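Long-range contact in putative oxidoreductase molybdopterin-binding subunit (Sulfolobus tokodaii, PDB 4ZOH), which binds the pterin cytosine dinucleotide form of the molybdenum cofactor and probably serves as the large subunit of an oxidoreductase of the xanthine dehydrogenase family: residues A[163-173]-A[238-249]. Sequence-based numbering, arbitrary orientation.
Sequences SPLETRGALAY and PLKWVPTRTEEF
Ala170 and Ala172 pair with Trp241 and Leu239 in an antiparallel ladder at the centre of a mixed beta-sheet in the molybdopterin-binding subunit; at each hydrogen-bonded pair both backbones donate and accept. Small alanines suit this face, where helix 223-235 packs close. Beyond the ladder, loop 163-169 runs past helix 245-251, which opens with a capping box of Thr244 and Glu247, whose carboxylate also bonds the Tyr92 hydroxyl.

Arg168 joins the two regions. Arg168 CB rests 3.5 Å from Trp241 CH2. A chi1 of -66°, with CG anti to the carbonyl carbon, sends CG and CD past the carboxylate of Glu248, and a bend at chi3 brings Arg168 NE within 2.6 Å of Glu248 OE2, a salt bridge that Arg168 NH1 joins at 2.8 Å. Both nitrogens approach OE2 from the same side of the carboxylate plane, while NH2 reaches Glu224. Trp241 presents its CH2 edge over the centre of the guanidinium, the two planes 82° apart. A methionine in place of Arg168 would probably leave the buried carboxylate of Glu248 without its cationic mate, and Glu224 without this salt bridge. Glu248 OE1 also accepts from Arg168 N at 3.0 Å.

Arg245, long enough to reach from helix to loop, lays its guanidinium face under Thr167 CG2. Its NH2 also hydrogen-bonds the backbone of another protein's chain. Arg245 NH1 and NH2 both donate to the single carbonyl oxygen Pro164 O, at 2.8 and 2.9 Å.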
loop_
_atom_site.group_PDB
_atom_site.type_symbol
_atom_site.label_atom_id
_atom_site.label_comp_id
_atom_site.label_asym_id
_atom_site.label_seq_id
_atom_site.Cartn_x
_atom_site.Cartn_y
_atom_site.Cartn_z
ATOM N N SER A 163 -28.175 -0.579 -1.047
ATOM C CA SER A 163 -27.597 -0.078 -2.292
ATOM C C SER A 163 -26.600 1.113 -2.104
ATOM O O SER A 163 -26.702 2.080 -2.853
ATOM C CB SER A 163 -28.708 0.331 -3.277
ATOM O OG SER A 163 -29.757 -0.592 -3.306
ATOM N N PRO A 164 -25.644 1.046 -1.110
ATOM C CA PRO A 164 -24.611 2.097 -1.066
ATOM C C PRO A 164 -23.883 2.105 -2.403
ATOM O O PRO A 164 -23.787 1.051 -3.064
ATOM C CB PRO A 164 -23.648 1.619 0.022
ATOM C CG PRO A 164 -23.817 0.120 0.079
ATOM C CD PRO A 164 -25.264 -0.124 -0.289
ATOM N N LEU A 165 -23.383 3.272 -2.826
ATOM C CA LEU A 165 -22.761 3.327 -4.183
ATOM C C LEU A 165 -21.441 2.553 -4.257
ATOM O O LEU A 165 -21.050 2.119 -5.342
ATOM C CB LEU A 165 -22.455 4.785 -4.536
ATOM C CG LEU A 165 -23.006 5.400 -5.805
ATOM C CD1 LEU A 165 -21.859 6.361 -6.049
ATOM C CD2 LEU A 165 -23.192 4.560 -7.069
ATOM N N GLU A 166 -20.717 2.463 -3.156
ATOM C CA GLU A 166 -19.626 1.474 -3.066
ATOM C C GLU A 166 -20.164 0.190 -2.390
ATOM O O GLU A 166 -20.676 0.217 -1.227
ATOM C CB GLU A 166 -18.392 1.974 -2.241
ATOM C CG GLU A 166 -17.189 1.007 -2.311
ATOM C CD GLU A 166 -16.325 0.986 -1.060
ATOM O OE1 GLU A 166 -15.186 0.451 -1.113
ATOM O OE2 GLU A 166 -16.732 1.494 0.024
ATOM N N THR A 167 -20.000 -0.924 -3.087
ATOM C CA THR A 167 -20.256 -2.280 -2.502
ATOM C C THR A 167 -19.320 -2.616 -1.375
ATOM O O THR A 167 -18.426 -1.847 -1.060
ATOM C CB THR A 167 -20.123 -3.395 -3.516
ATOM O OG1 THR A 167 -18.769 -3.466 -3.957
ATOM C CG2 THR A 167 -21.032 -3.149 -4.767
ATOM N N ARG A 168 -19.622 -3.726 -0.689
ATOM C CA ARG A 168 -18.670 -4.366 0.227
ATOM C C ARG A 168 -17.382 -4.559 -0.534
ATOM O O ARG A 168 -17.350 -4.475 -1.779
ATOM C CB ARG A 168 -19.229 -5.768 0.664
ATOM C CG ARG A 168 -20.498 -5.632 1.519
ATOM C CD ARG A 168 -21.289 -6.957 1.574
ATOM N NE ARG A 168 -21.540 -7.460 0.233
ATOM C CZ ARG A 168 -21.808 -8.727 -0.084
ATOM N NH1 ARG A 168 -21.971 -9.020 -1.369
ATOM N NH2 ARG A 168 -21.959 -9.658 0.884
ATOM N N GLY A 169 -16.324 -4.900 0.193
ATOM C CA GLY A 169 -15.054 -5.259 -0.490
ATOM C C GLY A 169 -14.032 -5.390 0.594
ATOM O O GLY A 169 -14.176 -4.784 1.701
ATOM N N ALA A 170 -12.973 -6.128 0.303
ATOM C CA ALA A 170 -12.001 -6.402 1.352
ATOM C C ALA A 170 -10.700 -6.889 0.755
ATOM O O ALA A 170 -10.653 -7.334 -0.428
ATOM C CB ALA A 170 -12.533 -7.435 2.342
ATOM N N LEU A 171 -9.656 -6.705 1.567
ATOM C CA LEU A 171 -8.302 -7.039 1.183
ATOM C C LEU A 171 -7.608 -7.641 2.398
ATOM O O LEU A 171 -7.514 -6.975 3.425
ATOM C CB LEU A 171 -7.508 -5.791 0.706
ATOM C CG LEU A 171 -6.027 -5.981 0.370
ATOM C CD1 LEU A 171 -5.762 -6.998 -0.776
ATOM C CD2 LEU A 171 -5.376 -4.599 0.062
ATOM N N ALA A 172 -7.131 -8.881 2.257
ATOM C CA ALA A 172 -6.643 -9.651 3.427
ATOM C C ALA A 172 -5.223 -10.178 3.187
ATOM O O ALA A 172 -4.911 -10.663 2.119
ATOM C CB ALA A 172 -7.584 -10.804 3.715
ATOM N N TYR A 173 -4.375 -10.035 4.196
ATOM C CA TYR A 173 -2.983 -10.379 4.052
ATOM C C TYR A 173 -2.458 -10.911 5.368
ATOM O O TYR A 173 -2.486 -10.215 6.378
ATOM C CB TYR A 173 -2.130 -9.164 3.641
ATOM C CG TYR A 173 -0.711 -9.562 3.535
ATOM C CD1 TYR A 173 -0.347 -10.634 2.706
ATOM C CD2 TYR A 173 0.277 -8.920 4.293
ATOM C CE1 TYR A 173 0.966 -11.063 2.597
ATOM C CE2 TYR A 173 1.611 -9.316 4.202
ATOM C CZ TYR A 173 1.948 -10.392 3.345
ATOM O OH TYR A 173 3.242 -10.802 3.229
ATOM N N PRO A 238 -1.648 -11.584 -0.488
ATOM C CA PRO A 238 -2.804 -10.735 -0.296
ATOM C C PRO A 238 -3.948 -11.111 -1.283
ATOM O O PRO A 238 -3.694 -11.547 -2.402
ATOM C CB PRO A 238 -2.270 -9.345 -0.619
ATOM C CG PRO A 238 -0.758 -9.470 -0.610
ATOM C CD PRO A 238 -0.506 -10.858 -1.104
ATOM N N LEU A 239 -5.183 -10.983 -0.809
ATOM C CA LEU A 239 -6.349 -11.483 -1.508
ATOM C C LEU A 239 -7.356 -10.325 -1.448
ATOM O O LEU A 239 -7.729 -9.877 -0.339
ATOM C CB LEU A 239 -6.933 -12.661 -0.690
ATOM C CG LEU A 239 -6.071 -13.947 -0.439
ATOM C CD1 LEU A 239 -7.012 -15.015 0.172
ATOM C CD2 LEU A 239 -5.368 -14.510 -1.687
ATOM N N LYS A 240 -7.746 -9.864 -2.636
ATOM C CA LYS A 240 -8.713 -8.786 -2.835
ATOM C C LYS A 240 -10.050 -9.395 -3.235
ATOM O O LYS A 240 -10.135 -10.182 -4.195
ATOM C CB LYS A 240 -8.235 -7.853 -3.989
ATOM C CG LYS A 240 -9.220 -6.771 -4.433
ATOM C CD LYS A 240 -9.269 -5.607 -3.403
ATOM C CE LYS A 240 -8.010 -4.714 -3.375
ATOM N NZ LYS A 240 -7.919 -4.002 -4.719
ATOM N N TRP A 241 -11.090 -9.017 -2.512
ATOM C CA TRP A 241 -12.402 -9.437 -2.906
ATOM C C TRP A 241 -13.269 -8.175 -3.207
ATOM O O TRP A 241 -13.420 -7.294 -2.304
ATOM C CB TRP A 241 -13.048 -10.184 -1.736
ATOM C CG TRP A 241 -14.564 -10.333 -1.961
ATOM C CD1 TRP A 241 -15.176 -10.961 -2.991
ATOM C CD2 TRP A 241 -15.626 -9.764 -1.163
ATOM N NE1 TRP A 241 -16.571 -10.884 -2.846
ATOM C CE2 TRP A 241 -16.854 -10.172 -1.730
ATOM C CE3 TRP A 241 -15.656 -8.998 0.009
ATOM C CZ2 TRP A 241 -18.126 -9.790 -1.177
ATOM C CZ3 TRP A 241 -16.918 -8.679 0.591
ATOM C CH2 TRP A 241 -18.125 -9.058 -0.028
ATOM N N VAL A 242 -13.841 -8.097 -4.413
ATOM C CA VAL A 242 -14.838 -7.041 -4.699
ATOM C C VAL A 242 -15.992 -7.664 -5.493
ATOM O O VAL A 242 -15.800 -8.060 -6.600
ATOM C CB VAL A 242 -14.268 -5.833 -5.462
ATOM C CG1 VAL A 242 -15.356 -4.756 -5.681
ATOM C CG2 VAL A 242 -13.069 -5.248 -4.732
ATOM N N PRO A 243 -17.187 -7.745 -4.907
ATOM C CA PRO A 243 -18.367 -8.273 -5.630
ATOM C C PRO A 243 -18.791 -7.372 -6.782
ATOM O O PRO A 243 -18.542 -6.127 -6.747
ATOM C CB PRO A 243 -19.452 -8.320 -4.540
ATOM C CG PRO A 243 -19.040 -7.180 -3.648
ATOM C CD PRO A 243 -17.560 -7.187 -3.598
ATOM N N THR A 244 -19.387 -7.959 -7.805
ATOM C CA THR A 244 -20.100 -7.124 -8.781
ATOM C C THR A 244 -21.367 -6.529 -8.122
ATOM O O THR A 244 -21.819 -6.964 -7.015
ATOM C CB THR A 244 -20.530 -7.929 -9.995
ATOM O OG1 THR A 244 -21.578 -8.799 -9.580
ATOM C CG2 THR A 244 -19.320 -8.749 -10.604
ATOM N N ARG A 245 -21.959 -5.536 -8.764
ATOM C CA ARG A 245 -23.168 -4.900 -8.154
ATOM C C ARG A 245 -24.361 -5.908 -8.216
ATOM O O ARG A 245 -25.190 -5.933 -7.315
ATOM C CB ARG A 245 -23.521 -3.562 -8.891
ATOM C CG ARG A 245 -24.845 -2.916 -8.475
ATOM C CD ARG A 245 -24.940 -2.623 -6.983
ATOM N NE ARG A 245 -23.909 -1.629 -6.722
ATOM C CZ ARG A 245 -23.749 -0.932 -5.604
ATOM N NH1 ARG A 245 -24.515 -1.187 -4.531
ATOM N NH2 ARG A 245 -22.759 -0.017 -5.538
ATOM N N THR A 246 -24.446 -6.705 -9.279
ATOM C CA THR A 246 -25.439 -7.846 -9.300
ATOM C C THR A 246 -25.301 -8.719 -8.047
ATOM O O THR A 246 -26.280 -8.937 -7.297
ATOM C CB THR A 246 -25.402 -8.649 -10.600
ATOM O OG1 THR A 246 -25.632 -7.745 -11.684
ATOM C CG2 THR A 246 -26.463 -9.777 -10.642
ATOM N N GLU A 247 -24.076 -9.129 -7.746
ATOM C CA GLU A 247 -23.831 -9.856 -6.510
ATOM C C GLU A 247 -24.319 -9.113 -5.288
ATOM O O GLU A 247 -24.949 -9.710 -4.372
ATOM C CB GLU A 247 -22.308 -10.131 -6.357
ATOM C CG GLU A 247 -21.823 -11.227 -7.323
ATOM C CD GLU A 247 -20.376 -11.560 -7.021
ATOM O OE1 GLU A 247 -20.090 -12.350 -6.086
ATOM O OE2 GLU A 247 -19.546 -10.983 -7.711
ATOM N N GLU A 248 -23.988 -7.806 -5.225
ATOM C CA GLU A 248 -24.307 -7.044 -4.042
ATOM C C GLU A 248 -25.851 -7.093 -3.887
ATOM O O GLU A 248 -26.339 -7.416 -2.845
ATOM C CB GLU A 248 -23.806 -5.563 -4.186
ATOM C CG GLU A 248 -23.837 -4.837 -2.858
ATOM C CD GLU A 248 -22.715 -5.208 -1.894
ATOM O OE1 GLU A 248 -22.545 -4.417 -0.933
ATOM O OE2 GLU A 248 -21.981 -6.278 -2.070
ATOM N N PHE A 249 -26.596 -6.825 -4.960
ATOM C CA PHE A 249 -28.062 -6.769 -4.861
ATOM C C PHE A 249 -28.647 -8.060 -4.342
ATOM O O PHE A 249 -29.515 -8.024 -3.519
ATOM C CB PHE A 249 -28.708 -6.442 -6.232
ATOM C CG PHE A 249 -28.843 -4.970 -6.471
ATOM C CD1 PHE A 249 -29.676 -4.211 -5.637
ATOM C CD2 PHE A 249 -28.138 -4.340 -7.510
ATOM C CE1 PHE A 249 -29.817 -2.844 -5.806
ATOM C CE2 PHE A 249 -28.294 -2.977 -7.708
ATOM C CZ PHE A 249 -29.126 -2.221 -6.867
HETATM O O HOH W 1 -18.213 -3.293 -6.929
#